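UDP-N-acetylglucosamine pyrophosphorylase (Entamoeba histolytica, PDB 3OC9) probably joins UTP and N-acetyl-alpha-D-glucosamine 1-phosphate into UDP-N-acetyl-alpha-D-glucosamine, releasing diphosphate. Local coordinates at residues I125-D137 against P150-L164. Numbering follows the deposited sequence.
With EDO (1,2-ethanediol), chain C.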
loop_
_atom_site.group_PDB
_atom_site.type_symbol
_atom_site.label_atom_id
_atom_site.label_comp_id
_atom_site.label_asym_id
_atom_site.label_seq_id
_atom_site.Cartn_x
_atom_site.Cartn_y
_atom_site.Cartn_z
ATOM N N ILE A 125 1.652 12.270 -13.022
ATOM C CA ILE A 125 2.340 12.126 -11.721
ATOM C C ILE A 125 2.126 13.403 -10.912
ATOM O O ILE A 125 2.468 14.477 -11.405
ATOM C CB ILE A 125 3.871 11.964 -11.938
ATOM C CG1 ILE A 125 4.172 10.698 -12.735
ATOM C CG2 ILE A 125 4.639 11.968 -10.604
ATOM C CD1 ILE A 125 4.015 9.445 -11.927
ATOM N N HIS A 126 1.588 13.294 -9.683
ATOM C CA HIS A 126 1.250 14.487 -8.867
ATOM C C HIS A 126 1.711 14.383 -7.398
ATOM O O HIS A 126 0.992 13.803 -6.557
ATOM C CB HIS A 126 -0.274 14.762 -8.901
ATOM C CG HIS A 126 -0.889 14.668 -10.268
ATOM N ND1 HIS A 126 -0.992 15.756 -11.115
ATOM C CD2 HIS A 126 -1.455 13.622 -10.927
ATOM C CE1 HIS A 126 -1.574 15.380 -12.243
ATOM N NE2 HIS A 126 -1.872 14.090 -12.154
ATOM N N CYS A 127 2.866 14.981 -7.082
ATOM C CA CYS A 127 3.363 15.022 -5.687
ATOM C C CYS A 127 2.680 16.159 -4.910
ATOM O O CYS A 127 2.567 17.296 -5.425
ATOM C CB CYS A 127 4.907 15.191 -5.651
ATOM S SG CYS A 127 5.902 13.817 -6.320
ATOM N N PHE A 128 2.189 15.858 -3.701
ATOM C CA PHE A 128 1.525 16.872 -2.815
ATOM C C PHE A 128 1.949 16.777 -1.331
ATOM O O PHE A 128 2.182 15.683 -0.826
ATOM C CB PHE A 128 -0.010 16.806 -2.942
ATOM C CG PHE A 128 -0.634 15.530 -2.393
ATOM C CD1 PHE A 128 -0.574 14.310 -3.120
ATOM C CD2 PHE A 128 -1.301 15.542 -1.164
ATOM C CE1 PHE A 128 -1.154 13.129 -2.599
ATOM C CE2 PHE A 128 -1.888 14.376 -0.639
ATOM C CZ PHE A 128 -1.818 13.161 -1.360
ATOM N N PRO A 129 2.042 17.931 -0.614
ATOM C CA PRO A 129 2.516 17.835 0.784
ATOM C C PRO A 129 1.411 17.680 1.843
ATOM O O PRO A 129 0.324 18.248 1.689
ATOM C CB PRO A 129 3.272 19.164 0.987
ATOM C CG PRO A 129 2.538 20.149 0.071
ATOM C CD PRO A 129 2.095 19.318 -1.130
ATOM N N GLN A 130 1.696 16.911 2.896
ATOM C CA GLN A 130 0.858 16.867 4.124
ATOM C C GLN A 130 1.457 17.795 5.198
ATOM O O GLN A 130 2.618 18.228 5.082
ATOM C CB GLN A 130 0.708 15.421 4.661
ATOM C CG GLN A 130 2.028 14.811 5.215
ATOM C CD GLN A 130 1.915 13.367 5.739
ATOM O OE1 GLN A 130 2.658 12.469 5.293
ATOM N NE2 GLN A 130 1.028 13.145 6.709
ATOM N N GLY A 131 0.672 18.105 6.231
ATOM C CA GLY A 131 1.146 18.927 7.365
ATOM C C GLY A 131 2.230 18.259 8.208
ATOM O O GLY A 131 2.320 17.033 8.249
ATOM N N MET A 132 3.061 19.078 8.860
ATOM C CA MET A 132 4.090 18.620 9.814
ATOM C C MET A 132 3.922 19.338 11.161
ATOM O O MET A 132 3.336 20.426 11.204
ATOM C CB MET A 132 5.497 18.877 9.257
ATOM C CG MET A 132 5.805 18.137 7.930
ATOM S SD MET A 132 7.511 18.384 7.377
ATOM C CE MET A 132 8.361 17.071 8.254
ATOM N N LEU A 133 4.437 18.731 12.240
ATOM C CA LEU A 133 4.451 19.328 13.602
ATOM C C LEU A 133 5.819 19.134 14.291
ATOM O O LEU A 133 6.498 18.136 14.044
ATOM C CB LEU A 133 3.356 18.678 14.477
ATOM C CG LEU A 133 1.868 18.878 14.134
ATOM C CD1 LEU A 133 0.991 17.877 14.893
ATOM C CD2 LEU A 133 1.416 20.329 14.443
ATOM N N PRO A 134 6.229 20.073 15.177
ATOM C CA PRO A 134 7.471 19.850 15.956
ATOM C C PRO A 134 7.398 18.667 16.944
ATOM O O PRO A 134 6.353 18.424 17.565
ATOM C CB PRO A 134 7.664 21.173 16.726
ATOM C CG PRO A 134 6.742 22.160 16.090
ATOM C CD PRO A 134 5.609 21.376 15.483
ATOM N N VAL A 135 8.499 17.923 17.065
ATOM C CA VAL A 135 8.625 16.815 18.021
ATOM C C VAL A 135 8.922 17.413 19.413
ATOM O O VAL A 135 9.710 18.348 19.507
ATOM C CB VAL A 135 9.763 15.834 17.566
ATOM C CG1 VAL A 135 9.894 14.640 18.515
ATOM C CG2 VAL A 135 9.541 15.368 16.091
ATOM N N VAL A 136 8.300 16.895 20.483
ATOM C CA VAL A 136 8.436 17.483 21.834
ATOM C C VAL A 136 8.961 16.502 22.908
ATOM O O VAL A 136 8.931 15.285 22.701
ATOM C CB VAL A 136 7.108 18.158 22.348
ATOM C CG1 VAL A 136 6.646 19.263 21.405
ATOM C CG2 VAL A 136 5.974 17.111 22.561
ATOM N N ASP A 137 9.464 17.042 24.028
ATOM C CA ASP A 137 9.884 16.234 25.196
ATOM C C ASP A 137 8.710 16.012 26.173
ATOM O O ASP A 137 7.571 16.293 25.819
ATOM C CB ASP A 137 11.121 16.847 25.901
ATOM C CG ASP A 137 10.826 18.158 26.627
ATOM O OD1 ASP A 137 9.661 18.454 26.976
ATOM O OD2 ASP A 137 11.801 18.916 26.883
ATOM N N PRO A 150 13.673 23.615 14.846
ATOM C CA PRO A 150 13.053 22.433 15.492
ATOM C C PRO A 150 13.158 21.125 14.682
ATOM O O PRO A 150 13.146 21.172 13.443
ATOM C CB PRO A 150 11.578 22.836 15.601
ATOM C CG PRO A 150 11.564 24.343 15.558
ATOM C CD PRO A 150 12.695 24.698 14.616
ATOM N N TYR A 151 13.244 19.973 15.363
ATOM C CA TYR A 151 12.980 18.684 14.702
ATOM C C TYR A 151 11.485 18.605 14.359
ATOM O O TYR A 151 10.642 18.917 15.197
ATOM C CB TYR A 151 13.374 17.480 15.577
ATOM C CG TYR A 151 14.863 17.146 15.567
ATOM C CD1 TYR A 151 15.480 16.643 14.418
ATOM C CD2 TYR A 151 15.644 17.308 16.712
ATOM C CE1 TYR A 151 16.849 16.337 14.397
ATOM C CE2 TYR A 151 17.018 16.996 16.707
ATOM C CZ TYR A 151 17.607 16.515 15.544
ATOM O OH TYR A 151 18.958 16.206 15.524
ATOM N N MET A 152 11.169 18.199 13.130
ATOM C CA MET A 152 9.779 18.160 12.645
ATOM C C MET A 152 9.390 16.753 12.184
ATOM O O MET A 152 10.255 15.978 11.748
ATOM C CB MET A 152 9.603 19.137 11.470
ATOM C CG MET A 152 10.006 20.596 11.759
ATOM S SD MET A 152 8.878 21.491 12.839
ATOM C CE MET A 152 7.343 21.500 11.892
ATOM N N ALA A 153 8.093 16.421 12.281
ATOM C CA ALA A 153 7.576 15.141 11.776
ATOM C C ALA A 153 6.207 15.295 11.081
ATOM O O ALA A 153 5.437 16.180 11.428
ATOM C CB ALA A 153 7.495 14.096 12.918
ATOM N N PRO A 154 5.901 14.427 10.088
ATOM C CA PRO A 154 4.563 14.442 9.475
ATOM C C PRO A 154 3.433 14.200 10.490
ATOM O O PRO A 154 3.664 13.571 11.541
ATOM C CB PRO A 154 4.617 13.278 8.461
ATOM C CG PRO A 154 6.064 12.956 8.285
ATOM C CD PRO A 154 6.724 13.303 9.590
ATOM N N ASN A 155 2.230 14.688 10.177
ATOM C CA ASN A 155 1.084 14.587 11.100
ATOM C C ASN A 155 0.395 13.203 11.182
ATOM O O ASN A 155 -0.624 13.074 11.873
ATOM C CB ASN A 155 0.050 15.706 10.842
ATOM C CG ASN A 155 -0.589 15.631 9.441
ATOM O OD1 ASN A 155 -0.326 14.721 8.661
ATOM N ND2 ASN A 155 -1.415 16.627 9.120
ATOM N N GLY A 156 0.961 12.189 10.514
ATOM C CA GLY A 156 0.402 10.809 10.505
ATOM C C GLY A 156 -0.318 10.463 9.195
ATOM O O GLY A 156 -0.703 11.375 8.442
ATOM N N HIS A 157 -0.503 9.167 8.894
ATOM C CA HIS A 157 -1.165 8.818 7.615
ATOM C C HIS A 157 -2.640 9.261 7.513
ATOM O O HIS A 157 -3.192 9.362 6.411
ATOM C CB HIS A 157 -0.976 7.346 7.193
ATOM C CG HIS A 157 -1.216 6.338 8.285
ATOM N ND1 HIS A 157 -2.280 6.409 9.163
ATOM C CD2 HIS A 157 -0.525 5.221 8.624
ATOM C CE1 HIS A 157 -2.241 5.381 9.990
ATOM N NE2 HIS A 157 -1.182 4.646 9.691
ATOM N N GLY A 158 -3.257 9.543 8.660
ATOM C CA GLY A 158 -4.605 10.135 8.710
ATOM C C GLY A 158 -4.682 11.545 8.107
ATOM O O GLY A 158 -5.757 12.019 7.759
ATOM N N GLY A 159 -3.536 12.214 7.978
ATOM C CA GLY A 159 -3.478 13.526 7.322
ATOM C C GLY A 159 -3.806 13.518 5.822
ATOM O O GLY A 159 -3.974 14.598 5.205
ATOM N N LEU A 160 -3.891 12.316 5.232
ATOM C CA LEU A 160 -4.264 12.153 3.814
ATOM C C LEU A 160 -5.527 12.920 3.410
ATOM O O LEU A 160 -5.516 13.653 2.403
ATOM C CB LEU A 160 -4.426 10.650 3.441
ATOM C CG LEU A 160 -4.935 10.311 2.021
ATOM C CD1 LEU A 160 -3.937 10.725 0.923
ATOM C CD2 LEU A 160 -5.200 8.801 1.899
ATOM N N PHE A 161 -6.615 12.765 4.174
ATOM C CA PHE A 161 -7.917 13.257 3.687
ATOM C C PHE A 161 -8.003 14.799 3.587
ATOM O O PHE A 161 -8.425 15.322 2.541
ATOM C CB PHE A 161 -9.089 12.612 4.466
ATOM C CG PHE A 161 -9.023 11.083 4.500
ATOM C CD1 PHE A 161 -9.263 10.322 3.333
ATOM C CD2 PHE A 161 -8.724 10.423 5.679
ATOM C CE1 PHE A 161 -9.190 8.925 3.350
ATOM C CE2 PHE A 161 -8.645 9.005 5.717
ATOM C CZ PHE A 161 -8.877 8.260 4.538
ATOM N N LYS A 162 -7.546 15.515 4.625
ATOM C CA LYS A 162 -7.479 16.991 4.584
ATOM C C LYS A 162 -6.496 17.489 3.507
ATOM O O LYS A 162 -6.772 18.473 2.791
ATOM C CB LYS A 162 -7.121 17.553 5.971
ATOM C CG LYS A 162 -7.098 19.092 6.063
ATOM C CD LYS A 162 -8.456 19.708 5.777
ATOM C CE LYS A 162 -8.468 21.189 6.139
ATOM N NZ LYS A 162 -9.544 21.946 5.436
ATOM N N ALA A 163 -5.359 16.801 3.371
ATOM C CA ALA A 163 -4.355 17.153 2.344
ATOM C C ALA A 163 -4.864 17.052 0.900
ATOM O O ALA A 163 -4.507 17.898 0.054
ATOM C CB ALA A 163 -3.063 16.325 2.520
ATOM N N LEU A 164 -5.688 16.039 0.604
ATOM C CA LEU A 164 -6.325 15.937 -0.727
ATOM C C LEU A 164 -7.232 17.159 -1.030
ATOM O O LEU A 164 -7.203 17.699 -2.147
ATOM C CB LEU A 164 -7.123 14.620 -0.893
ATOM C CG LEU A 164 -6.359 13.285 -0.897
ATOM C CD1 LEU A 164 -7.365 12.128 -0.848
ATOM C CD2 LEU A 164 -5.430 13.093 -2.130
HETATM C C1 EDO C . 2.894 10.323 8.499
HETATM O O1 EDO C . 2.357 10.048 7.192
HETATM C C2 EDO C . 3.935 9.290 8.944
HETATM O O2 EDO C . 3.295 8.137 9.521
HETATM O O HOH W 1 -2.449 16.938 6.260
#
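Leu133 and Ala153 form a hydrogen-bonded pair in an antiparallel beta ribbon of the GT-A-like nucleotidyltransferase fold. Leu133 N reaches Ala153 O at 2.9 Å, nearly straight at 165°, and Ala153 N returns the bond to Leu133 O; Val135 N to Tyr151 O extends the ladder. Pro134 and Pro154 suit non-hydrogen-bonded positions, where a missing N-H costs no cross-strand bond. On one face Met152, bent at chi2 and chi3, lies alongside the Pro134 ring, its SD 3.9 Å from Pro134 CG; on the other, the compact Ala153 CB meets Val135 CG2.

Past the ribbon, Gln130's extended chain carries its amide across to Asn155, their planes 68° apart; each amide offers both donor and acceptor. Gln130 NE2 donates to Asn155 OD1 at 2.9 Å and weakly to Gly156 O, while its OE1 accepts from O1 of a 1,2-ethanediol. The Asn155 backbone N binds Gly131 O, and a water accepting from Asn155 ND2 and donating to Gly159 O links Asn155 to that backbone.

Farther along, Phe128, a large flat apolar side chain suited to this buried place, has chi1 of 68°, turning its CE2-CZ edge to helix 160-166. Small Ala163 lets the helix come close. Ile169 of helix 169-176 touches both Phe128 and Leu164. At the ring edge, Phe128 CE2 lies 3.9 Å from Ala163 CB and Phe128 CZ 4.0 Å from Leu160 CD1.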